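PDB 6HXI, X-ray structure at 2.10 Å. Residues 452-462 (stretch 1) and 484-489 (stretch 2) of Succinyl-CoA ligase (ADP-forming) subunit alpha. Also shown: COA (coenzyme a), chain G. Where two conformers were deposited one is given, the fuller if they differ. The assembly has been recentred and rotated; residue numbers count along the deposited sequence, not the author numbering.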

# COMPACT_ATOMS: atom_id res chain seq x y z
N GLY B 452 15.48 -8.14 -1.82
CA GLY B 452 16.03 -8.61 -0.55
C GLY B 452 17.42 -9.21 -0.55
O GLY B 452 18.06 -9.27 0.50
N ALA B 453 17.90 -9.66 -1.70
CA ALA B 453 19.24 -10.28 -1.78
C ALA B 453 20.35 -9.26 -1.50
O ALA B 453 21.46 -9.67 -1.20
CB ALA B 453 19.46 -10.93 -3.14
N ILE B 454 20.01 -7.92 -1.57
CA ILE B 454 20.95 -6.83 -1.33
C ILE B 454 21.37 -6.86 0.11
O ILE B 454 22.57 -6.91 0.37
CB ILE B 454 20.44 -5.42 -1.73
CG1 ILE B 454 20.01 -5.40 -3.20
CG2 ILE B 454 21.54 -4.36 -1.46
CD1 ILE B 454 19.39 -4.06 -3.70
N ASP B 455 20.39 -6.92 1.00
CA ASP B 455 20.56 -6.98 2.47
C ASP B 455 21.21 -8.29 2.89
O ASP B 455 22.09 -8.25 3.71
CB ASP B 455 19.21 -6.92 3.16
CG ASP B 455 19.02 -5.65 3.94
OD1 ASP B 455 20.01 -4.96 4.14
OD2 ASP B 455 17.88 -5.36 4.32
N ASP B 456 20.72 -9.41 2.36
CA ASP B 456 21.24 -10.75 2.69
C ASP B 456 22.69 -10.85 2.33
O ASP B 456 23.41 -11.41 3.14
CB ASP B 456 20.50 -11.88 1.95
CG ASP B 456 19.05 -12.12 2.27
OD1 ASP B 456 18.59 -11.66 3.34
OD2 ASP B 456 18.37 -12.81 1.46
N ALA B 457 23.11 -10.31 1.15
CA ALA B 457 24.52 -10.34 0.71
C ALA B 457 25.37 -9.51 1.64
O ALA B 457 26.40 -10.00 2.10
CB ALA B 457 24.68 -9.84 -0.71
N ALA B 458 24.94 -8.27 1.95
CA ALA B 458 25.65 -7.43 2.90
C ALA B 458 25.85 -8.18 4.25
O ALA B 458 26.96 -8.28 4.71
CB ALA B 458 24.92 -6.11 3.10
N ARG B 459 24.78 -8.77 4.77
CA ARG B 459 24.70 -9.52 6.02
C ARG B 459 25.65 -10.71 6.06
O ARG B 459 26.52 -10.77 6.92
CB ARG B 459 23.24 -10.01 6.18
CG ARG B 459 22.82 -10.44 7.58
CD ARG B 459 21.41 -9.94 7.92
NE ARG B 459 20.46 -10.05 6.81
CZ ARG B 459 19.41 -9.25 6.64
NH1 ARG B 459 18.58 -9.44 5.63
NH2 ARG B 459 19.17 -8.28 7.51
N GLU B 460 25.49 -11.64 5.10
CA GLU B 460 26.26 -12.88 4.99
C GLU B 460 27.72 -12.68 4.72
O GLU B 460 28.54 -13.35 5.37
CB GLU B 460 25.63 -13.86 3.97
CG GLU B 460 24.34 -14.51 4.47
CD GLU B 460 24.31 -15.00 5.91
OE1 GLU B 460 23.32 -14.71 6.62
OE2 GLU B 460 25.26 -15.70 6.33
N PHE B 461 28.07 -11.79 3.76
CA PHE B 461 29.48 -11.51 3.45
C PHE B 461 30.18 -10.80 4.62
O PHE B 461 31.29 -11.17 4.95
CB PHE B 461 29.64 -10.73 2.13
CG PHE B 461 29.53 -11.59 0.89
CD1 PHE B 461 28.29 -12.00 0.41
CD2 PHE B 461 30.67 -12.04 0.23
CE1 PHE B 461 28.19 -12.81 -0.73
CE2 PHE B 461 30.56 -12.84 -0.92
CZ PHE B 461 29.33 -13.20 -1.40
N LYS B 462 29.51 -9.81 5.25
CA LYS B 462 30.10 -9.08 6.39
C LYS B 462 30.46 -10.06 7.53
O LYS B 462 31.57 -10.03 8.03
CB LYS B 462 29.15 -7.96 6.88
CG LYS B 462 29.83 -6.91 7.71
CD LYS B 462 28.90 -6.18 8.66
CE LYS B 462 29.75 -5.26 9.48
NZ LYS B 462 29.38 -5.24 10.92
N ASN B 484 22.05 -21.16 -0.83
CA ASN B 484 22.76 -20.52 -1.92
C ASN B 484 23.26 -19.21 -1.37
O ASN B 484 22.61 -18.60 -0.52
CB ASN B 484 21.83 -20.27 -3.09
CG ASN B 484 21.64 -21.47 -3.96
OD1 ASN B 484 22.31 -22.49 -3.82
ND2 ASN B 484 20.74 -21.36 -4.90
N ILE B 485 24.45 -18.79 -1.81
CA ILE B 485 25.02 -17.56 -1.32
C ILE B 485 24.26 -16.38 -1.91
O ILE B 485 24.21 -16.26 -3.13
CB ILE B 485 26.56 -17.45 -1.53
CG1 ILE B 485 27.31 -18.59 -0.81
CG2 ILE B 485 27.04 -16.08 -1.05
CD1 ILE B 485 28.74 -18.82 -1.34
N PRO B 486 23.67 -15.51 -1.05
CA PRO B 486 22.96 -14.33 -1.58
C PRO B 486 23.96 -13.39 -2.26
O PRO B 486 25.08 -13.24 -1.77
CB PRO B 486 22.29 -13.74 -0.34
CG PRO B 486 23.15 -14.16 0.80
CD PRO B 486 23.69 -15.51 0.43
N GLY B 487 23.58 -12.86 -3.42
CA GLY B 487 24.43 -11.99 -4.21
C GLY B 487 25.31 -12.72 -5.19
O GLY B 487 26.06 -12.10 -5.95
N ILE B 488 25.19 -14.06 -5.23
CA ILE B 488 25.95 -14.93 -6.12
C ILE B 488 24.99 -15.62 -7.07
O ILE B 488 24.01 -16.20 -6.60
CB ILE B 488 26.84 -15.97 -5.33
CG1 ILE B 488 28.07 -15.31 -4.67
CG2 ILE B 488 27.29 -17.19 -6.23
CD1 ILE B 488 29.28 -14.81 -5.65
N GLY B 489 25.31 -15.58 -8.37
CA GLY B 489 24.55 -16.27 -9.41
C GLY B 489 23.75 -15.40 -10.35
O GLY B 489 23.16 -14.40 -9.95
N1A COA G . 25.85 -19.80 -4.27
C2A COA G . 26.77 -20.74 -4.02
N3A COA G . 26.96 -21.91 -4.63
C4A COA G . 26.02 -22.13 -5.57
C5A COA G . 25.01 -21.26 -5.94
C6A COA G . 24.96 -20.02 -5.26
N6A COA G . 24.10 -19.05 -5.58
N7A COA G . 24.17 -21.85 -6.87
C8A COA G . 24.70 -23.03 -7.05
N9A COA G . 25.81 -23.27 -6.30
C1B COA G . 26.61 -24.50 -6.24
C2B COA G . 25.83 -25.77 -5.88
O2B COA G . 25.65 -25.88 -4.46
C3B COA G . 26.79 -26.84 -6.43
O3B COA G . 27.89 -27.08 -5.53
P3B COA G . 28.69 -28.46 -5.48
O7A COA G . 29.13 -28.77 -6.87
O8A COA G . 29.81 -28.24 -4.52
O9A COA G . 27.71 -29.49 -4.88
C4B COA G . 27.44 -26.16 -7.64
O4B COA G . 27.17 -24.75 -7.51
C5B COA G . 26.96 -26.66 -8.99
O5B COA G . 25.52 -26.75 -8.93
P1A COA G . 24.73 -28.02 -9.59
O1A COA G . 23.28 -27.79 -9.79
O2A COA G . 25.04 -29.33 -8.87
O3A COA G . 25.52 -27.99 -10.98
P2A COA G . 25.45 -28.60 -12.45
O4A COA G . 24.64 -27.72 -13.31
O5A COA G . 26.89 -28.64 -12.92
O6A COA G . 24.81 -30.08 -12.33
CBP COA G . 25.44 -32.25 -13.25
CCP COA G . 25.62 -31.25 -12.10
CDP COA G . 26.29 -33.49 -12.94
CEP COA G . 23.96 -32.68 -13.40
CAP COA G . 25.92 -31.59 -14.57
OAP COA G . 27.16 -30.94 -14.39
C9P COA G . 25.98 -32.48 -15.80
O9P COA G . 24.96 -32.72 -16.44
N8P COA G . 27.19 -32.95 -16.14
C7P COA G . 27.40 -33.90 -17.23
C6P COA G . 27.89 -35.23 -16.73
C5P COA G . 28.21 -36.18 -17.86
O5P COA G . 28.58 -35.76 -18.96
N4P COA G . 28.04 -37.47 -17.60
C3P COA G . 28.20 -38.51 -18.62
C2P COA G . 26.97 -38.67 -19.49
S1P COA G . 27.29 -40.12 -20.52

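The two stretches meet through packing alone. No hydrogen bond or salt bridge passes between them, and together they bury 284 Å² of surface. Stretch 1 is mostly helix, and the helix runs on past Lys462. Stretch 2 has no regular helix or strand, but it bends in a type II beta turn from Ile485 to Ile488, closed by a backbone hydrogen bond from Ile488 N to Ile485 O at 3.2 Å. This turn lies against one side of the helix.

Pro486 is the centre of the contact and has the largest covered area, 93 Å². Its CA-to-CB bond points toward the helix, and its CA lies 4.9 Å from the CA of Ala457. The ring, with C-gamma endo pucker, packs along residues one turn apart. Pro486 CB is 3.5 Å from Asp456 CB, and Pro486 CG is 3.9 Å from Glu460 CG. Both acidic residues meet the proline with the aliphatic part of their side chains. Their charged ends are used otherwise: Asp456 OD1 forms a salt bridge with Arg459 NH1 at 3.2 Å, within the helix, and the end of Glu460 leads away from the turn. Proline suits this position, the second of the turn. Its ring holds phi near the observed -65°.

Phe461 is the main contributor from the helix, with 57 Å² covered. Its CA-to-CB bond points sideways, but with chi1 at -79° (m) the end of the ring comes nearer to the turn. Phe461 CE1 is 3.5 Å from Ile485 CG2, and Phe461 CZ is 4.1 Å from Ile488 CG1. The ring thus makes apolar contacts with the first and last residues of the turn. The carbonyl oxygen between them also reaches it: Pro486 O is 3.3 Å from Phe461 CE1, at the ring edge and near its plane. Carbon-bound hydrogens line this edge and carry slight positive charge, so an oxygen is well placed there. All three residues, Phe461, Ile485 and Ile488, are buried.

Gly487 gives up 26 Å² and lets the turn come close. Its phi/psi of 89/1 would jam a CB against the carbonyl oxygen of Pro486, which by itself calls for glycine. The helix adds a second restriction, because an ideal CB here would lie 3.0 Å from Ala457 CB, a clash. As it is, Gly487 CA sits 4.1 Å from Ala457 CB. The small alanine side chain fills the space without pushing the turn away, and Ala457 CB also lies 3.6 Å from Pro486 O. One turn earlier, Ala453 O is 4.2 Å from Pro486 CB; this oxygen accepts the helical hydrogen bond from Ala457 N at 2.9 Å.

The same turn serves the ligand. Ile485 N lies 3.0 Å from COA N1A, and Ile488 O lies 3.0 Å from COA N6A. Backbone atoms at its two ends therefore approach the adenine, while Pro486 and Gly487 pack on the helix.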